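Local structure of chromosomal replication initiator protein DnaA (Helicobacter pylori, 2WP0) at residues D[7-15]-D[26-35]; D[48-59]-D[83-91]. The protein probably binds the replication origin in its ATP-bound form to start chromosome duplication, its N-terminal domain I serving oligomerization and the binding of regulators. All coordinates share one frame; numbering follows the deposited sequence.

Interaction 1 of 2, residues D[7-15]-D[26-35]; sequences IEKEILALV and YENYFSQLKY
Ile11 lays CD1 over one face of the Tyr35 ring, 4.2 Å from the ring centroid and offset toward the rim, a CH-pi contact in which the two side chains cross at about a right angle. Ile7 CG2 meets the same ring at CE2, 3.9 Å away. At the other end of the helix Val15 points CG1 almost straight down on the Phe30 ring, 3.7 Å from its centroid and 9° off the normal. Between them Leu12 crosses Tyr26, with CB and CD2 both near the Tyr26 hydroxyl. These residues join helix 6-16 of domain I to helix 23-30 and to strand 34-35, an outermost strand, within this chain, of the small mixed sheet; the short helical segments lie 11.8 Å apart at an angle of 129°, and the type I turn Phe30-Leu33 leads the chain from helix to strand. Glu8 reaches to strand 34-35 with CG anti to the backbone N (chi1 174°) and the chain extended beyond it. Its OE2 accepts a weak bond from Tyr35 N at 3.5 Å, and OE1 forms a long salt bridge to Lys34 NZ at 4.0 Å. Farther out, Phe47 of strand 44-49 touches Ile11, Ala45 and Met77 touch Tyr35, and the Phe30 ring meets that of Tyr62 on helix 52-71. Gln32 NE2 binds Asn28 O at 2.8 Å, tying the turn back to the helix.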
ATOM      1  N   ILE D   7      18.779   4.628  49.260  1.00 71.06           N
ATOM      2  CA  ILE D   7      19.452   4.363  47.999  1.00 71.42           C
ATOM      3  C   ILE D   7      18.523   4.691  46.841  1.00 68.48           C
ATOM      4  O   ILE D   7      18.937   5.332  45.874  1.00 67.50           O
ATOM      5  CB  ILE D   7      19.837   2.892  47.879  1.00 71.36           C
ATOM      6  CG1 ILE D   7      20.631   2.448  49.102  1.00 72.78           C
ATOM      7  CG2 ILE D   7      20.621   2.660  46.613  1.00 70.59           C
ATOM      8  CD1 ILE D   7      21.042   0.995  49.055  1.00 71.42           C
ATOM      9  N   GLU D   8      17.275   4.235  46.935  1.00 66.08           N
ATOM     10  CA  GLU D   8      16.282   4.535  45.910  1.00 63.33           C
ATOM     11  C   GLU D   8      16.393   6.010  45.599  1.00 61.49           C
ATOM     12  O   GLU D   8      16.984   6.419  44.592  1.00 60.08           O
ATOM     13  CB  GLU D   8      14.859   4.220  46.400  1.00 62.68           C
ATOM     14  CG  GLU D   8      13.744   4.631  45.433  1.00 61.04           C
ATOM     15  CD  GLU D   8      12.526   3.761  45.586  1.00 61.55           C
ATOM     16  OE1 GLU D   8      11.474   4.079  44.998  1.00 60.20           O
ATOM     17  OE2 GLU D   8      12.621   2.750  46.305  1.00 63.68           O
ATOM     18  N   LYS D   9      15.818   6.798  46.498  1.00105.93           N
ATOM     19  CA  LYS D   9      15.900   8.237  46.435  1.00105.00           C
ATOM     20  C   LYS D   9      17.138   8.707  45.680  1.00104.53           C
ATOM     21  O   LYS D   9      17.054   9.616  44.851  1.00103.03           O
ATOM     22  CB  LYS D   9      15.917   8.804  47.852  1.00106.65           C
ATOM     23  CG  LYS D   9      15.007   9.988  48.034  1.00106.20           C
ATOM     24  CD  LYS D   9      13.566   9.539  47.972  1.00106.11           C
ATOM     25  CE  LYS D   9      12.656  10.672  47.562  1.00105.28           C
ATOM     26  NZ  LYS D   9      11.240  10.211  47.587  1.00103.42           N
ATOM     27  N   GLU D  10      18.295   8.110  45.956  1.00117.80           N
ATOM     28  CA  GLU D  10      19.501   8.775  45.490  1.00117.77           C
ATOM     29  C   GLU D  10      20.070   8.324  44.147  1.00116.82           C
ATOM     30  O   GLU D  10      20.666   9.125  43.428  1.00116.11           O
ATOM     31  CB  GLU D  10      20.555   8.828  46.583  1.00120.13           C
ATOM     32  CG  GLU D  10      20.031   9.407  47.905  1.00119.52           C
ATOM     33  CD  GLU D  10      19.078  10.599  47.723  1.00118.46           C
ATOM     34  OE1 GLU D  10      19.302  11.645  48.363  1.00118.02           O
ATOM     35  OE2 GLU D  10      18.092  10.488  46.968  1.00117.76           O
ATOM     36  N   ILE D  11      19.899   7.050  43.818  1.00 50.04           N
ATOM     37  CA  ILE D  11      20.058   6.600  42.443  1.00 48.69           C
ATOM     38  C   ILE D  11      19.376   7.597  41.487  1.00 45.78           C
ATOM     39  O   ILE D  11      19.979   8.018  40.492  1.00 45.28           O
ATOM     40  CB  ILE D  11      19.472   5.173  42.254  1.00 49.30           C
ATOM     41  CG1 ILE D  11      20.018   4.224  43.320  1.00 51.81           C
ATOM     42  CG2 ILE D  11      19.772   4.632  40.868  1.00 49.02           C
ATOM     43  CD1 ILE D  11      19.784   2.778  43.027  1.00 50.02           C
ATOM     44  N   LEU D  12      18.139   7.991  41.808  1.00 45.68           N
ATOM     45  CA  LEU D  12      17.384   8.931  40.979  1.00 43.48           C
ATOM     46  C   LEU D  12      18.041  10.299  40.809  1.00 43.12           C
ATOM     47  O   LEU D  12      17.888  10.937  39.772  1.00 42.06           O
ATOM     48  CB  LEU D  12      15.983   9.129  41.526  1.00 42.95           C
ATOM     49  CG  LEU D  12      15.037   7.955  41.344  1.00 43.19           C
ATOM     50  CD1 LEU D  12      15.115   7.027  42.539  1.00 45.05           C
ATOM     51  CD2 LEU D  12      13.633   8.472  41.207  1.00 42.32           C
ATOM     52  N   ALA D  13      18.758  10.758  41.826  1.00 43.51           N
ATOM     53  CA  ALA D  13      19.408  12.053  41.743  1.00 43.45           C
ATOM     54  C   ALA D  13      20.607  12.016  40.798  1.00 43.20           C
ATOM     55  O   ALA D  13      20.925  13.016  40.138  1.00 42.68           O
ATOM     56  CB  ALA D  13      19.822  12.525  43.117  1.00 45.22           C
ATOM     57  N   LEU D  14      21.282  10.870  40.741  1.00 37.04           N
ATOM     58  CA  LEU D  14      22.423  10.714  39.842  1.00 37.18           C
ATOM     59  C   LEU D  14      21.931  10.758  38.430  1.00 38.90           C
ATOM     60  O   LEU D  14      22.643  11.157  37.499  1.00 38.73           O
ATOM     61  CB  LEU D  14      23.101   9.370  40.062  1.00 39.03           C
ATOM     62  CG  LEU D  14      24.385   9.359  40.883  1.00 39.08           C
ATOM     63  CD1 LEU D  14      24.978   7.964  40.875  1.00 41.19           C
ATOM     64  CD2 LEU D  14      25.399  10.398  40.364  1.00 38.94           C
ATOM     65  N   VAL D  15      20.698  10.311  38.284  1.00 36.44           N
ATOM     66  CA  VAL D  15      20.103  10.201  36.975  1.00 37.23           C
ATOM     67  C   VAL D  15      19.605  11.571  36.571  1.00 36.19           C
ATOM     68  O   VAL D  15      19.868  12.047  35.464  1.00 35.70           O
ATOM     69  CB  VAL D  15      18.940   9.169  36.949  1.00 34.47           C
ATOM     70  CG1 VAL D  15      18.495   8.913  35.515  1.00 35.36           C
ATOM     71  CG2 VAL D  15      19.354   7.857  37.629  1.00 35.76           C
ATOM     72  N   TYR D  26      13.261  12.211  32.779  1.00 41.16           N
ATOM     73  CA  TYR D  26      13.369  11.806  34.165  1.00 41.61           C
ATOM     74  C   TYR D  26      11.972  11.669  34.735  1.00 41.70           C
ATOM     75  O   TYR D  26      11.676  10.718  35.477  1.00 41.81           O
ATOM     76  CB  TYR D  26      14.156  12.842  34.967  1.00 42.70           C
ATOM     77  CG  TYR D  26      14.145  12.561  36.449  1.00 44.46           C
ATOM     78  CD1 TYR D  26      13.210  13.159  37.288  1.00 44.99           C
ATOM     79  CD2 TYR D  26      15.060  11.681  37.011  1.00 44.56           C
ATOM     80  CE1 TYR D  26      13.194  12.893  38.643  1.00 45.81           C
ATOM     81  CE2 TYR D  26      15.048  11.403  38.367  1.00 45.40           C
ATOM     82  CZ  TYR D  26      14.116  12.015  39.182  1.00 45.96           C
ATOM     83  OH  TYR D  26      14.121  11.746  40.540  1.00 46.84           O
ATOM     84  N   GLU D  27      11.112  12.623  34.376  1.00 59.01           N
ATOM     85  CA  GLU D  27       9.757  12.713  34.921  1.00 58.13           C
ATOM     86  C   GLU D  27       8.884  11.581  34.402  1.00 53.73           C
ATOM     87  O   GLU D  27       8.343  10.785  35.165  1.00 53.71           O
ATOM     88  CB  GLU D  27       9.131  14.055  34.542  1.00 56.47           C
ATOM     89  CG  GLU D  27       8.337  14.680  35.659  1.00 58.12           C
ATOM     90  CD  GLU D  27       9.185  15.598  36.537  1.00 63.44           C
ATOM     91  OE1 GLU D  27       9.599  16.676  36.039  1.00 64.79           O
ATOM     92  OE2 GLU D  27       9.432  15.259  37.724  1.00 65.50           O
ATOM     93  N   ASN D  28       8.773  11.512  33.087  1.00 42.61           N
ATOM     94  CA  ASN D  28       7.952  10.509  32.437  1.00 38.73           C
ATOM     95  C   ASN D  28       8.414   9.079  32.680  1.00 39.63           C
ATOM     96  O   ASN D  28       7.608   8.151  32.722  1.00 37.53           O
ATOM     97  CB  ASN D  28       7.894  10.780  30.934  1.00 36.09           C
ATOM     98  CG  ASN D  28       7.168  12.079  30.594  1.00 34.60           C
ATOM     99  OD1 ASN D  28       7.328  12.613  29.499  1.00 35.16           O
ATOM    100  ND2 ASN D  28       6.356  12.585  31.533  1.00 33.42           N
ATOM    101  N   TYR D  29       9.717   8.893  32.832  1.00 32.52           N
ATOM    102  CA  TYR D  29      10.263   7.544  32.931  1.00 33.06           C
ATOM    103  C   TYR D  29      10.861   7.293  34.306  1.00 36.89           C
ATOM    104  O   TYR D  29      10.263   6.597  35.135  1.00 36.88           O
ATOM    105  CB  TYR D  29      11.282   7.259  31.796  1.00 32.85           C
ATOM    106  CG  TYR D  29      10.624   7.129  30.437  1.00 36.18           C
ATOM    107  CD1 TYR D  29       9.871   5.990  30.104  1.00 28.67           C
ATOM    108  CD2 TYR D  29      10.730   8.140  29.491  1.00 30.34           C
ATOM    109  CE1 TYR D  29       9.263   5.867  28.870  1.00 32.86           C
ATOM    110  CE2 TYR D  29      10.119   8.024  28.251  1.00 26.12           C
ATOM    111  CZ  TYR D  29       9.392   6.888  27.950  1.00 31.52           C
ATOM    112  OH  TYR D  29       8.781   6.786  26.732  1.00 29.85           O
ATOM    113  N   PHE D  30      12.027   7.880  34.545  1.00 41.98           N
ATOM    114  CA  PHE D  30      12.872   7.457  35.658  1.00 43.86           C
ATOM    115  C   PHE D  30      12.231   7.565  37.042  1.00 44.48           C
ATOM    116  O   PHE D  30      12.434   6.695  37.882  1.00 45.53           O
ATOM    117  CB  PHE D  30      14.210   8.181  35.616  1.00 44.30           C
ATOM    118  CG  PHE D  30      15.072   7.772  34.470  1.00 44.30           C
ATOM    119  CD1 PHE D  30      15.734   6.557  34.483  1.00 45.56           C
ATOM    120  CD2 PHE D  30      15.225   8.597  33.372  1.00 43.65           C
ATOM    121  CE1 PHE D  30      16.550   6.178  33.423  1.00 46.12           C
ATOM    122  CE2 PHE D  30      16.039   8.222  32.296  1.00 43.43           C
ATOM    123  CZ  PHE D  30      16.703   7.018  32.330  1.00 44.85           C
ATOM    124  N   SER D  31      11.459   8.620  37.271  1.00 37.54           N
ATOM    125  CA  SER D  31      10.800   8.819  38.557  1.00 38.49           C
ATOM    126  C   SER D  31       9.935   7.626  39.000  1.00 38.34           C
ATOM    127  O   SER D  31       9.770   7.373  40.203  1.00 39.92           O
ATOM    128  CB  SER D  31       9.925  10.054  38.469  1.00 38.55           C
ATOM    129  OG  SER D  31       9.235  10.061  37.233  1.00 35.96           O
ATOM    130  N   GLN D  32       9.392   6.903  38.016  1.00 57.15           N
ATOM    131  CA  GLN D  32       8.485   5.773  38.235  1.00 56.15           C
ATOM    132  C   GLN D  32       9.193   4.467  38.575  1.00 57.45           C
ATOM    133  O   GLN D  32       8.551   3.450  38.863  1.00 57.13           O
ATOM    134  CB  GLN D  32       7.665   5.539  36.978  1.00 53.29           C
ATOM    135  CG  GLN D  32       6.867   6.738  36.496  1.00 51.45           C
ATOM    136  CD  GLN D  32       5.740   6.314  35.578  1.00 49.94           C
ATOM    137  OE1 GLN D  32       4.874   5.520  35.961  1.00 49.27           O
ATOM    138  NE2 GLN D  32       5.749   6.825  34.358  1.00 49.73           N
ATOM    139  N   LEU D  33      10.519   4.514  38.505  1.00 31.30           N
ATOM    140  CA  LEU D  33      11.398   3.383  38.755  1.00 32.95           C
ATOM    141  C   LEU D  33      11.564   3.197  40.263  1.00 31.70           C
ATOM    142  O   LEU D  33      11.600   4.176  41.016  1.00 32.09           O
ATOM    143  CB  LEU D  33      12.750   3.715  38.134  1.00 31.88           C
ATOM    144  CG  LEU D  33      13.516   2.670  37.354  1.00 33.75           C
ATOM    145  CD1 LEU D  33      12.536   1.649  36.879  1.00 33.40           C
ATOM    146  CD2 LEU D  33      14.205   3.366  36.200  1.00 32.91           C
ATOM    147  N   LYS D  34      11.667   1.967  40.737  1.00 63.47           N
ATOM    148  CA  LYS D  34      11.958   1.851  42.151  1.00 66.72           C
ATOM    149  C   LYS D  34      12.794   0.664  42.540  1.00 67.84           C
ATOM    150  O   LYS D  34      12.689  -0.409  41.951  1.00 65.49           O
ATOM    151  CB  LYS D  34      10.700   1.954  42.992  1.00 65.39           C
ATOM    152  CG  LYS D  34       9.714   0.854  42.811  1.00 64.53           C
ATOM    153  CD  LYS D  34       8.396   1.386  43.286  1.00 63.34           C
ATOM    154  CE  LYS D  34       8.655   2.484  44.305  1.00 64.99           C
ATOM    155  NZ  LYS D  34       7.617   3.539  44.242  1.00 64.77           N
ATOM    156  N   TYR D  35      13.619   0.887  43.560  1.00 57.67           N
ATOM    157  CA  TYR D  35      14.729   0.003  43.869  1.00 57.23           C
ATOM    158  C   TYR D  35      14.330  -1.268  44.600  1.00 57.25           C
ATOM    159  O   TYR D  35      13.351  -1.297  45.355  1.00 58.75           O
ATOM    160  CB  TYR D  35      15.800   0.756  44.658  1.00 59.78           C
ATOM    161  CG  TYR D  35      17.116   0.015  44.750  1.00 58.99           C
ATOM    162  CD1 TYR D  35      17.695  -0.556  43.617  1.00 56.26           C
ATOM    163  CD2 TYR D  35      17.780  -0.109  45.962  1.00 60.89           C
ATOM    164  CE1 TYR D  35      18.894  -1.225  43.689  1.00 55.62           C
ATOM    165  CE2 TYR D  35      18.976  -0.777  46.043  1.00 60.40           C
ATOM    166  CZ  TYR D  35      19.530  -1.332  44.907  1.00 57.80           C
ATOM    167  OH  TYR D  35      20.728  -2.004  45.001  1.00 57.95           O
TER

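Interaction 2 of 2, residues D[48-59]-D[83-91]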
ATOM      1  N   TYR D  48      12.010  -1.886  40.044  1.00 44.78           N
ATOM      2  CA  TYR D  48      10.663  -2.175  39.617  1.00 44.04           C
ATOM      3  C   TYR D  48      10.133  -1.014  38.787  1.00 42.76           C
ATOM      4  O   TYR D  48      10.422   0.145  39.059  1.00 43.74           O
ATOM      5  CB  TYR D  48       9.763  -2.410  40.824  1.00 45.14           C
ATOM      6  CG  TYR D  48       9.897  -3.782  41.434  1.00 43.52           C
ATOM      7  CD1 TYR D  48       9.723  -4.930  40.663  1.00 40.02           C
ATOM      8  CD2 TYR D  48      10.171  -3.938  42.787  1.00 45.58           C
ATOM      9  CE1 TYR D  48       9.827  -6.203  41.221  1.00 37.75           C
ATOM     10  CE2 TYR D  48      10.276  -5.205  43.361  1.00 44.18           C
ATOM     11  CZ  TYR D  48      10.103  -6.335  42.570  1.00 39.73           C
ATOM     12  OH  TYR D  48      10.201  -7.589  43.140  1.00 39.15           O
ATOM     13  N   ALA D  49       9.387  -1.341  37.744  1.00 36.55           N
ATOM     14  CA  ALA D  49       8.585  -0.366  37.030  1.00 34.62           C
ATOM     15  C   ALA D  49       7.132  -0.811  37.151  1.00 31.26           C
ATOM     16  O   ALA D  49       6.836  -2.006  37.185  1.00 31.00           O
ATOM     17  CB  ALA D  49       9.011  -0.280  35.579  1.00 33.77           C
ATOM     18  N   PRO D  50       6.218   0.150  37.219  1.00 56.14           N
ATOM     19  CA  PRO D  50       4.811  -0.124  37.511  1.00 54.67           C
ATOM     20  C   PRO D  50       4.233  -1.113  36.521  1.00 51.53           C
ATOM     21  O   PRO D  50       3.467  -1.993  36.904  1.00 51.14           O
ATOM     22  CB  PRO D  50       4.143   1.230  37.300  1.00 52.57           C
ATOM     23  CG  PRO D  50       5.253   2.230  37.353  1.00 54.79           C
ATOM     24  CD  PRO D  50       6.452   1.549  36.835  1.00 55.47           C
ATOM     25  N   ASN D  51       4.599  -0.973  35.256  1.00 46.48           N
ATOM     26  CA  ASN D  51       4.038  -1.835  34.236  1.00 43.79           C
ATOM     27  C   ASN D  51       5.052  -2.296  33.186  1.00 44.06           C
ATOM     28  O   ASN D  51       6.229  -1.908  33.202  1.00 45.98           O
ATOM     29  CB  ASN D  51       2.877  -1.127  33.564  1.00 40.15           C
ATOM     30  CG  ASN D  51       3.281   0.196  32.984  1.00 39.29           C
ATOM     31  OD1 ASN D  51       4.084   0.257  32.056  1.00 39.43           O
ATOM     32  ND2 ASN D  51       2.749   1.274  33.540  1.00 40.10           N
ATOM     33  N   GLN D  52       4.573  -3.121  32.263  1.00 49.79           N
ATOM     34  CA  GLN D  52       5.422  -3.762  31.267  1.00 49.01           C
ATOM     35  C   GLN D  52       6.033  -2.827  30.217  1.00 47.39           C
ATOM     36  O   GLN D  52       7.232  -2.925  29.930  1.00 47.83           O
ATOM     37  CB  GLN D  52       4.656  -4.878  30.567  1.00 47.93           C
ATOM     38  CG  GLN D  52       5.512  -5.735  29.658  1.00 45.24           C
ATOM     39  CD  GLN D  52       6.688  -6.361  30.381  1.00 44.72           C
ATOM     40  OE1 GLN D  52       6.521  -7.092  31.357  1.00 45.71           O
ATOM     41  NE2 GLN D  52       7.890  -6.078  29.900  1.00 43.94           N
ATOM     42  N   VAL D  53       5.223  -1.952  29.625  1.00 28.23           N
ATOM     43  CA  VAL D  53       5.742  -1.010  28.642  1.00 26.84           C
ATOM     44  C   VAL D  53       6.846  -0.148  29.248  1.00 27.67           C
ATOM     45  O   VAL D  53       7.863   0.110  28.598  1.00 27.57           O
ATOM     46  CB  VAL D  53       4.655  -0.088  28.086  1.00 25.45           C
ATOM     47  CG1 VAL D  53       5.279   1.085  27.335  1.00 24.68           C
ATOM     48  CG2 VAL D  53       3.739  -0.853  27.193  1.00 23.63           C
ATOM     49  N   LEU D  54       6.659   0.297  30.493  1.00 33.88           N
ATOM     50  CA  LEU D  54       7.711   1.068  31.168  1.00 37.04           C
ATOM     51  C   LEU D  54       8.952   0.222  31.387  1.00 39.63           C
ATOM     52  O   LEU D  54      10.071   0.654  31.072  1.00 40.83           O
ATOM     53  CB  LEU D  54       7.224   1.678  32.489  1.00 38.63           C
ATOM     54  CG  LEU D  54       6.608   3.029  32.135  1.00 36.26           C
ATOM     55  CD1 LEU D  54       5.335   3.397  32.878  1.00 35.98           C
ATOM     56  CD2 LEU D  54       7.590   4.179  31.959  1.00 37.42           C
ATOM     57  N   CYS D  55       8.751  -0.986  31.916  1.00 45.28           N
ATOM     58  CA  CYS D  55       9.867  -1.893  32.118  1.00 46.85           C
ATOM     59  C   CYS D  55      10.633  -2.100  30.810  1.00 44.31           C
ATOM     60  O   CYS D  55      11.865  -2.171  30.801  1.00 45.08           O
ATOM     61  CB  CYS D  55       9.403  -3.231  32.700  1.00 46.03           C
ATOM     62  SG  CYS D  55      10.720  -4.495  32.874  1.00 46.41           S
ATOM     63  N   THR D  56       9.905  -2.167  29.702  1.00 34.56           N
ATOM     64  CA  THR D  56      10.522  -2.444  28.409  1.00 32.29           C
ATOM     65  C   THR D  56      11.158  -1.216  27.769  1.00 32.33           C
ATOM     66  O   THR D  56      12.279  -1.293  27.258  1.00 33.02           O
ATOM     67  CB  THR D  56       9.510  -3.074  27.435  1.00 28.90           C
ATOM     68  OG1 THR D  56       9.192  -4.387  27.889  1.00 28.41           O
ATOM     69  CG2 THR D  56      10.082  -3.165  26.025  1.00 26.64           C
ATOM     70  N   THR D  57      10.448  -0.087  27.788  1.00 25.74           N
ATOM     71  CA  THR D  57      10.949   1.133  27.143  1.00 27.53           C
ATOM     72  C   THR D  57      12.161   1.675  27.864  1.00 29.46           C
ATOM     73  O   THR D  57      13.189   1.986  27.257  1.00 30.03           O
ATOM     74  CB  THR D  57       9.880   2.221  27.075  1.00 26.44           C
ATOM     75  OG1 THR D  57       8.736   1.698  26.381  1.00 23.81           O
ATOM     76  CG2 THR D  57      10.427   3.461  26.349  1.00 24.90           C
ATOM     77  N   ILE D  58      12.027   1.775  29.176  1.00 27.95           N
ATOM     78  CA  ILE D  58      13.145   2.182  29.976  1.00 32.09           C
ATOM     79  C   ILE D  58      14.320   1.267  29.618  1.00 32.59           C
ATOM     80  O   ILE D  58      15.360   1.756  29.161  1.00 34.48           O
ATOM     81  CB  ILE D  58      12.815   2.130  31.477  1.00 34.96           C
ATOM     82  CG1 ILE D  58      11.785   3.186  31.836  1.00 35.50           C
ATOM     83  CG2 ILE D  58      14.041   2.391  32.308  1.00 39.58           C
ATOM     84  CD1 ILE D  58      11.559   3.258  33.309  1.00 38.25           C
ATOM     85  N   THR D  59      14.149  -0.047  29.798  1.00 25.67           N
ATOM     86  CA  THR D  59      15.245  -0.997  29.557  1.00 23.42           C
ATOM     87  C   THR D  59      15.884  -0.791  28.171  1.00 21.65           C
ATOM     88  O   THR D  59      17.105  -0.763  28.031  1.00 21.46           O
ATOM     89  CB  THR D  59      14.809  -2.470  29.695  1.00 19.65           C
ATOM     90  OG1 THR D  59      14.787  -2.866  31.068  1.00 20.79           O
ATOM     91  CG2 THR D  59      15.790  -3.354  28.977  1.00 16.06           C
ATOM     92  N   VAL D  83      28.580  -3.041  37.379  1.00 64.37           N
ATOM     93  CA  VAL D  83      27.209  -3.420  37.780  1.00 61.85           C
ATOM     94  C   VAL D  83      26.142  -3.448  36.674  1.00 58.48           C
ATOM     95  O   VAL D  83      25.994  -2.498  35.905  1.00 59.91           O
ATOM     96  CB  VAL D  83      26.702  -2.545  38.956  1.00 65.89           C
ATOM     97  CG1 VAL D  83      26.174  -1.225  38.450  1.00 69.40           C
ATOM     98  CG2 VAL D  83      25.623  -3.282  39.740  1.00 63.86           C
ATOM     99  N   ASP D  84      25.414  -4.562  36.618  1.00 68.51           N
ATOM    100  CA  ASP D  84      24.355  -4.800  35.634  1.00 64.94           C
ATOM    101  C   ASP D  84      23.041  -4.240  36.188  1.00 66.14           C
ATOM    102  O   ASP D  84      22.837  -4.207  37.403  1.00 68.32           O
ATOM    103  CB  ASP D  84      24.245  -6.317  35.372  1.00 60.19           C
ATOM    104  CG  ASP D  84      23.304  -6.677  34.218  1.00 56.63           C
ATOM    105  OD1 ASP D  84      22.992  -5.805  33.373  1.00 57.27           O
ATOM    106  OD2 ASP D  84      22.884  -7.860  34.153  1.00 53.40           O
ATOM    107  N   VAL D  85      22.153  -3.779  35.312  1.00 64.34           N
ATOM    108  CA  VAL D  85      20.842  -3.331  35.763  1.00 65.27           C
ATOM    109  C   VAL D  85      19.748  -4.236  35.210  1.00 61.07           C
ATOM    110  O   VAL D  85      19.786  -4.640  34.039  1.00 58.23           O
ATOM    111  CB  VAL D  85      20.550  -1.869  35.386  1.00 68.79           C
ATOM    112  CG1 VAL D  85      21.575  -0.940  36.011  1.00 73.45           C
ATOM    113  CG2 VAL D  85      20.535  -1.709  33.885  1.00 67.21           C
ATOM    114  N   ARG D  86      18.793  -4.571  36.071  1.00 84.77           N
ATOM    115  CA  ARG D  86      17.646  -5.362  35.673  1.00 81.43           C
ATOM    116  C   ARG D  86      16.410  -4.703  36.238  1.00 83.63           C
ATOM    117  O   ARG D  86      16.236  -4.645  37.447  1.00 86.03           O
ATOM    118  CB  ARG D  86      17.758  -6.784  36.214  1.00 79.21           C
ATOM    119  CG  ARG D  86      16.589  -7.692  35.813  1.00 75.79           C
ATOM    120  CD  ARG D  86      16.967  -8.555  34.597  1.00 74.20           C
ATOM    121  NE  ARG D  86      18.203  -9.298  34.807  1.00 73.75           N
ATOM    122  CZ  ARG D  86      18.854  -9.985  33.866  1.00 72.59           C
ATOM    123  NH1 ARG D  86      18.378 -10.039  32.625  1.00 72.03           N
ATOM    124  NH2 ARG D  86      19.997 -10.622  34.160  1.00 71.50           N
ATOM    125  N   ILE D  87      15.559  -4.185  35.362  1.00 45.36           N
ATOM    126  CA  ILE D  87      14.277  -3.646  35.805  1.00 47.12           C
ATOM    127  C   ILE D  87      13.106  -4.588  35.478  1.00 44.03           C
ATOM    128  O   ILE D  87      13.137  -5.305  34.472  1.00 40.53           O
ATOM    129  CB  ILE D  87      14.033  -2.234  35.269  1.00 50.13           C
ATOM    130  CG1 ILE D  87      12.586  -2.105  34.820  1.00 49.57           C
ATOM    131  CG2 ILE D  87      14.982  -1.913  34.135  1.00 48.78           C
ATOM    132  CD1 ILE D  87      12.114  -0.702  34.815  1.00 52.42           C
ATOM    133  N   GLU D  88      12.095  -4.596  36.344  1.00 54.22           N
ATOM    134  CA  GLU D  88      10.989  -5.536  36.227  1.00 51.84           C
ATOM    135  C   GLU D  88       9.659  -4.868  36.500  1.00 54.25           C
ATOM    136  O   GLU D  88       9.618  -3.706  36.869  1.00 56.68           O
ATOM    137  CB  GLU D  88      11.162  -6.656  37.239  1.00 50.79           C
ATOM    138  CG  GLU D  88      12.205  -7.690  36.890  1.00 46.55           C
ATOM    139  CD  GLU D  88      12.541  -8.578  38.083  1.00 46.22           C
ATOM    140  OE1 GLU D  88      12.938  -8.030  39.134  1.00 48.81           O
ATOM    141  OE2 GLU D  88      12.401  -9.817  37.983  1.00 43.31           O
ATOM    142  N   VAL D  89       8.569  -5.615  36.330  1.00 40.64           N
ATOM    143  CA  VAL D  89       7.237  -5.152  36.747  1.00 41.69           C
ATOM    144  C   VAL D  89       6.961  -5.605  38.191  1.00 44.32           C
ATOM    145  O   VAL D  89       7.611  -6.529  38.689  1.00 44.11           O
ATOM    146  CB  VAL D  89       6.111  -5.636  35.778  1.00 38.68           C
ATOM    147  CG1 VAL D  89       4.814  -4.873  36.021  1.00 38.83           C
ATOM    148  CG2 VAL D  89       6.538  -5.465  34.337  1.00 36.01           C
ATOM    149  N   ALA D  90       5.979  -4.984  38.844  1.00 51.45           N
ATOM    150  CA  ALA D  90       5.856  -5.053  40.305  1.00 54.59           C
ATOM    151  C   ALA D  90       5.282  -6.331  40.972  1.00 54.79           C
ATOM    152  O   ALA D  90       5.985  -6.999  41.726  1.00 55.51           O
ATOM    153  CB  ALA D  90       5.168  -3.798  40.820  1.00 55.45           C
ATOM    154  N   PRO D  91       3.997  -6.649  40.756  1.00 90.30           N
ATOM    155  CA  PRO D  91       3.560  -7.883  41.419  1.00 90.24           C
ATOM    156  C   PRO D  91       3.307  -9.016  40.433  1.00 88.38           C
ATOM    157  O   PRO D  91       2.141  -9.368  40.250  1.00146.24           O
ATOM    158  CB  PRO D  91       2.226  -7.479  42.066  1.00 91.52           C
ATOM    159  CG  PRO D  91       1.951  -6.043  41.601  1.00 92.05           C
ATOM    160  CD  PRO D  91       2.845  -5.803  40.421  1.00 90.71           C
TER
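Cys55 has SG anti to its own backbone N (chi1 176°), which carries the sulfur across to strand 84-89, 3.6 Å from Ile87 CG1. Thr59, with OG1 beside its backbone N (chi1 -81°), bonds that hydroxyl to Cys55 O one turn back while the same oxygen rests against Ile87 CG2. Ile87 packs between the helix and the end of strand 44-49: its CD1 meets Ala49 CB. Ile87 CD1 also lies 4.3 Å from Ile58 CD1. Val89 spreads its two methyls over the helix start: CG1 lies 3.6 Å from Asn51 CA, and CG2 faces Gln52 OE1 and Cys55 CB. This is a beta-alpha-beta unit, in which strand 44-49 passes through helix 52-71 to the parallel neighbour 84-89; the helical segment packs against the strand and runs nearly opposite to it, at 164°. Tyr48 pairs in parallel with Glu88, and Ala49 N donates to Glu88 O, a bond modelled too short (2.5 Å) for its geometry to be read closely; the Tyr48 ring has Glu88 O at its edge, near its plane. Asn51 is the N-cap: OD1 accepts from Leu54 N at 3.0 Å. On another flank of the helix, Tyr29 of helix 23-30 packs on Thr57 and Ile58.

In the fold
From the N terminus, helix 6-16 comes first, and interaction 1 closes a short loop when the chain returns through helix 23-30 and strand 34-35. Only after that does interaction 2 open, with strand 44-49, and it closes a longer loop through helix 52-71 at strand 84-89. The two are therefore in series, neither nested nor crossed, with centres about 12 Å apart. They join at strand 44-49, the middle strand, which runs antiparallel to 34-35 and parallel to 84-89: Lys34 O lies 2.5 Å from Tyr48 N, a probable hydrogen bond. Leu33 packs on Ile87, while Tyr29 packs on Leu54, linking helix 23-30 to helix 52-71.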